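Long-range contact in polyporopepsin (PDB 1WKR), which cleaves peptide bonds as a pepsin-like aspartic proteinase of broad specificity with milk-clotting activity: residues G103-G115 / T121-F133. Sequence-based numbering, arbitrary orientation.
Sequences GILGVGPVDLTVG and TSTSIPTVTDNLF. With SO4 (sulfate ion), chain H.
In this pepsin fold, the carboxylate of D130 meets V110 through OD2, 3.5 Å from V110 CB, the two side chains crossing at about a right angle. T127 N hydrogen-bonds the same oxygen from its anti side, 34° out of the carboxylate plane, and N141 ND2 bonds OD1. D130 N returns a bond to T127 OG1, closing the capping box that starts helix 128-134. Strand 103-106 carries the hydrophobic-hydrophobic-Gly motif, I104-L105-G106, beside the active-site D32, and the chain after it lies along 121-133. T113 makes the direct polar link: with chi1 67°, OG1 sits between the backbone N and carbonyl carbon. There T113 OG1 donates to V110 O in the carbonyl plane (2.7 Å). The same T113 OG1 accepts from I125 N at 2.8 Å. A valine here would probably leave the backbone N of the buried I125 without this acceptor and V110 O with one donor fewer. T113 CG2 rests 3.6 Å from I125 O, which V110 CG2 also approaches. Waters bridge G106 O to V128 N, V107 O to T129 OG1 and G108 O to T127 OG1. V128 CG2 packs against L105 CD1. V128 CG2 also lies 3.7 Å from V107 CG1.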
loop_
_atom_site.group_PDB
_atom_site.type_symbol
_atom_site.label_atom_id
_atom_site.label_comp_id
_atom_site.label_asym_id
_atom_site.label_seq_id
_atom_site.Cartn_x
_atom_site.Cartn_y
_atom_site.Cartn_z
ATOM N N GLY A 103 -2.308 -2.327 14.034
ATOM C CA GLY A 103 -1.945 -0.966 13.741
ATOM C C GLY A 103 -1.276 -0.953 12.354
ATOM O O GLY A 103 -1.524 -1.830 11.537
ATOM N N ILE A 104 -0.438 0.087 12.143
ATOM C CA ILE A 104 0.175 0.348 10.826
ATOM C C ILE A 104 1.691 0.414 10.967
ATOM O O ILE A 104 2.210 1.024 11.927
ATOM C CB ILE A 104 -0.390 1.649 10.184
ATOM C CG1 ILE A 104 -1.825 1.396 9.756
ATOM C CG2 ILE A 104 0.502 2.130 9.034
ATOM C CD1 ILE A 104 -2.500 2.618 9.063
ATOM N N LEU A 105 2.364 -0.145 9.978
ATOM C CA LEU A 105 3.795 0.113 9.736
ATOM C C LEU A 105 3.867 1.249 8.690
ATOM O O LEU A 105 3.505 1.024 7.531
ATOM C CB LEU A 105 4.521 -1.121 9.256
ATOM C CG LEU A 105 6.052 -0.932 9.115
ATOM C CD1 LEU A 105 6.692 -0.918 10.482
ATOM C CD2 LEU A 105 6.655 -1.982 8.252
ATOM N N GLY A 106 4.245 2.449 9.139
ATOM C CA GLY A 106 4.137 3.650 8.300
ATOM C C GLY A 106 5.400 3.859 7.505
ATOM O O GLY A 106 6.445 4.278 8.027
ATOM N N VAL A 107 5.330 3.493 6.225
ATOM C CA VAL A 107 6.499 3.544 5.298
ATOM C C VAL A 107 6.267 4.515 4.138
ATOM O O VAL A 107 7.051 4.551 3.188
ATOM C CB VAL A 107 6.939 2.139 4.851
ATOM C CG1 VAL A 107 7.694 1.429 5.988
ATOM C CG2 VAL A 107 5.754 1.269 4.392
ATOM N N GLY A 108 5.265 5.376 4.282
ATOM C CA GLY A 108 5.113 6.575 3.457
ATOM C C GLY A 108 6.250 7.540 3.745
ATOM O O GLY A 108 7.089 7.343 4.651
ATOM N N PRO A 109 6.318 8.626 2.992
ATOM C CA PRO A 109 7.379 9.651 3.202
ATOM C C PRO A 109 7.122 10.381 4.508
ATOM O O PRO A 109 6.004 10.649 4.911
ATOM C CB PRO A 109 7.222 10.588 1.999
ATOM C CG PRO A 109 6.457 9.737 0.990
ATOM C CD PRO A 109 5.478 8.972 1.822
ATOM N N VAL A 110 8.245 10.769 5.162
ATOM C CA VAL A 110 8.121 11.392 6.505
ATOM C C VAL A 110 7.301 12.644 6.478
ATOM O O VAL A 110 6.706 12.978 7.552
ATOM C CB VAL A 110 9.544 11.663 7.095
ATOM C CG1 VAL A 110 10.338 12.651 6.290
ATOM C CG2 VAL A 110 9.454 12.029 8.588
ATOM N N ASP A 111 7.186 13.372 5.378
ATOM C CA ASP A 111 6.406 14.614 5.384
ATOM C C ASP A 111 4.986 14.425 5.785
ATOM O O ASP A 111 4.319 15.394 6.297
ATOM C CB ASP A 111 6.553 15.388 4.051
ATOM C CG ASP A 111 5.934 14.728 2.852
ATOM O OD1 ASP A 111 5.396 13.625 2.902
ATOM O OD2 ASP A 111 5.990 15.282 1.728
ATOM N N LEU A 112 4.379 13.243 5.664
ATOM C CA LEU A 112 2.992 12.999 6.048
ATOM C C LEU A 112 2.808 13.083 7.554
ATOM O O LEU A 112 1.712 13.214 8.045
ATOM C CB LEU A 112 2.480 11.661 5.523
ATOM C CG LEU A 112 2.441 11.521 3.994
ATOM C CD1 LEU A 112 1.982 10.113 3.614
ATOM C CD2 LEU A 112 1.539 12.532 3.333
ATOM N N THR A 113 3.912 12.874 8.312
ATOM C CA THR A 113 3.820 12.932 9.810
ATOM C C THR A 113 3.668 14.331 10.352
ATOM O O THR A 113 3.305 14.463 11.518
ATOM C CB THR A 113 5.067 12.252 10.469
ATOM O OG1 THR A 113 6.223 13.013 10.184
ATOM C CG2 THR A 113 5.260 10.812 9.971
ATOM N N VAL A 114 4.008 15.345 9.567
ATOM C CA VAL A 114 3.951 16.760 10.075
ATOM C C VAL A 114 2.484 17.098 10.267
ATOM O O VAL A 114 1.680 17.004 9.310
ATOM C CB VAL A 114 4.646 17.695 9.066
ATOM C CG1 VAL A 114 4.449 19.161 9.513
ATOM C CG2 VAL A 114 6.123 17.333 8.965
ATOM N N GLY A 115 2.114 17.490 11.445
ATOM C CA GLY A 115 0.696 17.765 11.789
ATOM C C GLY A 115 0.061 16.707 12.579
ATOM O O GLY A 115 -1.049 16.883 13.114
ATOM N N THR A 121 2.862 20.586 16.331
ATOM C CA THR A 121 2.135 20.354 15.058
ATOM C C THR A 121 3.062 20.566 13.917
ATOM O O THR A 121 2.597 20.132 12.790
ATOM C CB THR A 121 0.845 21.270 14.985
ATOM O OG1 THR A 121 1.218 22.490 15.221
ATOM C CG2 THR A 121 -0.017 20.857 16.158
ATOM N N SER A 122 4.209 21.075 14.013
ATOM C CA SER A 122 5.103 21.165 12.908
ATOM C C SER A 122 6.233 20.168 12.898
ATOM O O SER A 122 7.065 20.148 12.011
ATOM C CB SER A 122 5.824 22.619 12.796
ATOM O OG SER A 122 6.868 22.675 13.802
ATOM N N THR A 123 6.210 19.258 13.862
ATOM C CA THR A 123 7.340 18.345 14.067
ATOM C C THR A 123 7.088 16.998 13.265
ATOM O O THR A 123 6.041 16.408 13.348
ATOM C CB THR A 123 7.483 18.027 15.515
ATOM O OG1 THR A 123 7.877 19.297 16.195
ATOM C CG2 THR A 123 8.603 17.055 15.857
ATOM N N SER A 124 8.141 16.599 12.605
ATOM C CA SER A 124 8.094 15.326 11.833
ATOM C C SER A 124 8.505 14.162 12.706
ATOM O O SER A 124 9.139 14.308 13.786
ATOM C CB SER A 124 9.059 15.413 10.698
ATOM O OG SER A 124 10.381 15.329 11.131
ATOM N N ILE A 125 8.157 12.944 12.270
ATOM C CA ILE A 125 8.402 11.685 12.997
ATOM C C ILE A 125 9.171 10.781 12.050
ATOM O O ILE A 125 8.547 10.060 11.216
ATOM C CB ILE A 125 7.143 10.993 13.453
ATOM C CG1 ILE A 125 6.163 11.952 14.164
ATOM C CG2 ILE A 125 7.505 9.838 14.366
ATOM C CD1 ILE A 125 4.845 11.301 14.428
ATOM N N PRO A 126 10.505 10.738 12.080
ATOM C CA PRO A 126 11.311 9.861 11.219
ATOM C C PRO A 126 10.714 8.452 11.167
ATOM O O PRO A 126 10.378 7.843 12.188
ATOM C CB PRO A 126 12.675 9.901 11.806
ATOM C CG PRO A 126 12.789 11.296 12.424
ATOM C CD PRO A 126 11.373 11.592 12.992
ATOM N N THR A 127 10.627 7.896 9.948
ATOM C CA THR A 127 9.979 6.603 9.784
ATOM C C THR A 127 10.916 5.485 10.064
ATOM O O THR A 127 12.150 5.689 10.229
ATOM C CB THR A 127 9.474 6.484 8.335
ATOM O OG1 THR A 127 10.622 6.434 7.456
ATOM C CG2 THR A 127 8.584 7.657 7.908
ATOM N N VAL A 128 10.390 4.279 10.129
ATOM C CA VAL A 128 11.259 3.116 10.324
ATOM C C VAL A 128 12.332 3.065 9.292
ATOM O O VAL A 128 13.516 2.775 9.615
ATOM C CB VAL A 128 10.470 1.779 10.375
ATOM C CG1 VAL A 128 9.606 1.749 11.632
ATOM C CG2 VAL A 128 9.630 1.518 9.129
ATOM N N THR A 129 12.032 3.364 8.009
ATOM C CA THR A 129 13.038 3.297 6.958
ATOM C C THR A 129 14.111 4.380 7.175
ATOM O O THR A 129 15.307 4.113 7.072
ATOM C CB THR A 129 12.376 3.511 5.582
ATOM O OG1 THR A 129 11.152 2.733 5.562
ATOM C CG2 THR A 129 13.278 3.041 4.475
ATOM N N ASP A 130 13.673 5.615 7.484
ATOM C CA ASP A 130 14.599 6.696 7.767
ATOM C C ASP A 130 15.546 6.349 8.918
ATOM O O ASP A 130 16.737 6.620 8.816
ATOM C CB ASP A 130 13.812 7.969 8.177
ATOM C CG ASP A 130 13.105 8.607 7.079
ATOM O OD1 ASP A 130 13.458 8.457 5.906
ATOM O OD2 ASP A 130 12.121 9.369 7.411
ATOM N N ASN A 131 15.023 5.775 10.000
ATOM C CA ASN A 131 15.858 5.432 11.138
ATOM C C ASN A 131 16.807 4.306 10.857
ATOM O O ASN A 131 17.990 4.332 11.287
ATOM C CB ASN A 131 15.007 5.127 12.372
ATOM C CG ASN A 131 14.416 6.368 12.986
ATOM O OD1 ASN A 131 15.022 7.443 12.989
ATOM N ND2 ASN A 131 13.197 6.236 13.529
ATOM N N LEU A 132 16.376 3.251 10.171
ATOM C CA LEU A 132 17.261 2.171 9.762
ATOM C C LEU A 132 18.439 2.759 8.970
ATOM O O LEU A 132 19.575 2.262 9.123
ATOM C CB LEU A 132 16.525 1.171 8.877
ATOM C CG LEU A 132 15.606 0.230 9.709
ATOM C CD1 LEU A 132 14.689 -0.519 8.716
ATOM C CD2 LEU A 132 16.413 -0.764 10.523
ATOM N N PHE A 133 18.194 3.738 8.112
ATOM C CA PHE A 133 19.280 4.324 7.354
ATOM C C PHE A 133 20.119 5.252 8.186
ATOM O O PHE A 133 21.377 5.146 8.162
ATOM C CB PHE A 133 18.705 5.062 6.148
ATOM C CG PHE A 133 19.835 5.721 5.392
ATOM C CD1 PHE A 133 20.766 4.920 4.701
ATOM C CD2 PHE A 133 20.031 7.121 5.436
ATOM C CE1 PHE A 133 21.915 5.531 4.114
ATOM C CE2 PHE A 133 21.154 7.677 4.789
ATOM C CZ PHE A 133 22.059 6.891 4.169
HETATM S S SO4 H . 6.322 22.756 16.806
HETATM O O1 SO4 H . 6.173 21.371 16.268
HETATM O O2 SO4 H . 6.049 23.772 15.839
HETATM O O3 SO4 H . 5.503 23.051 18.265
HETATM O O4 SO4 H . 7.864 22.882 17.398
HETATM O O HOH W 1 7.342 4.756 10.536
HETATM O O HOH W 2 9.865 4.209 3.493
HETATM O O HOH W 3 9.738 6.718 4.810
HETATM O O HOH W 4 10.745 9.308 4.745
HETATM O O HOH W 5 3.397 16.947 14.006
#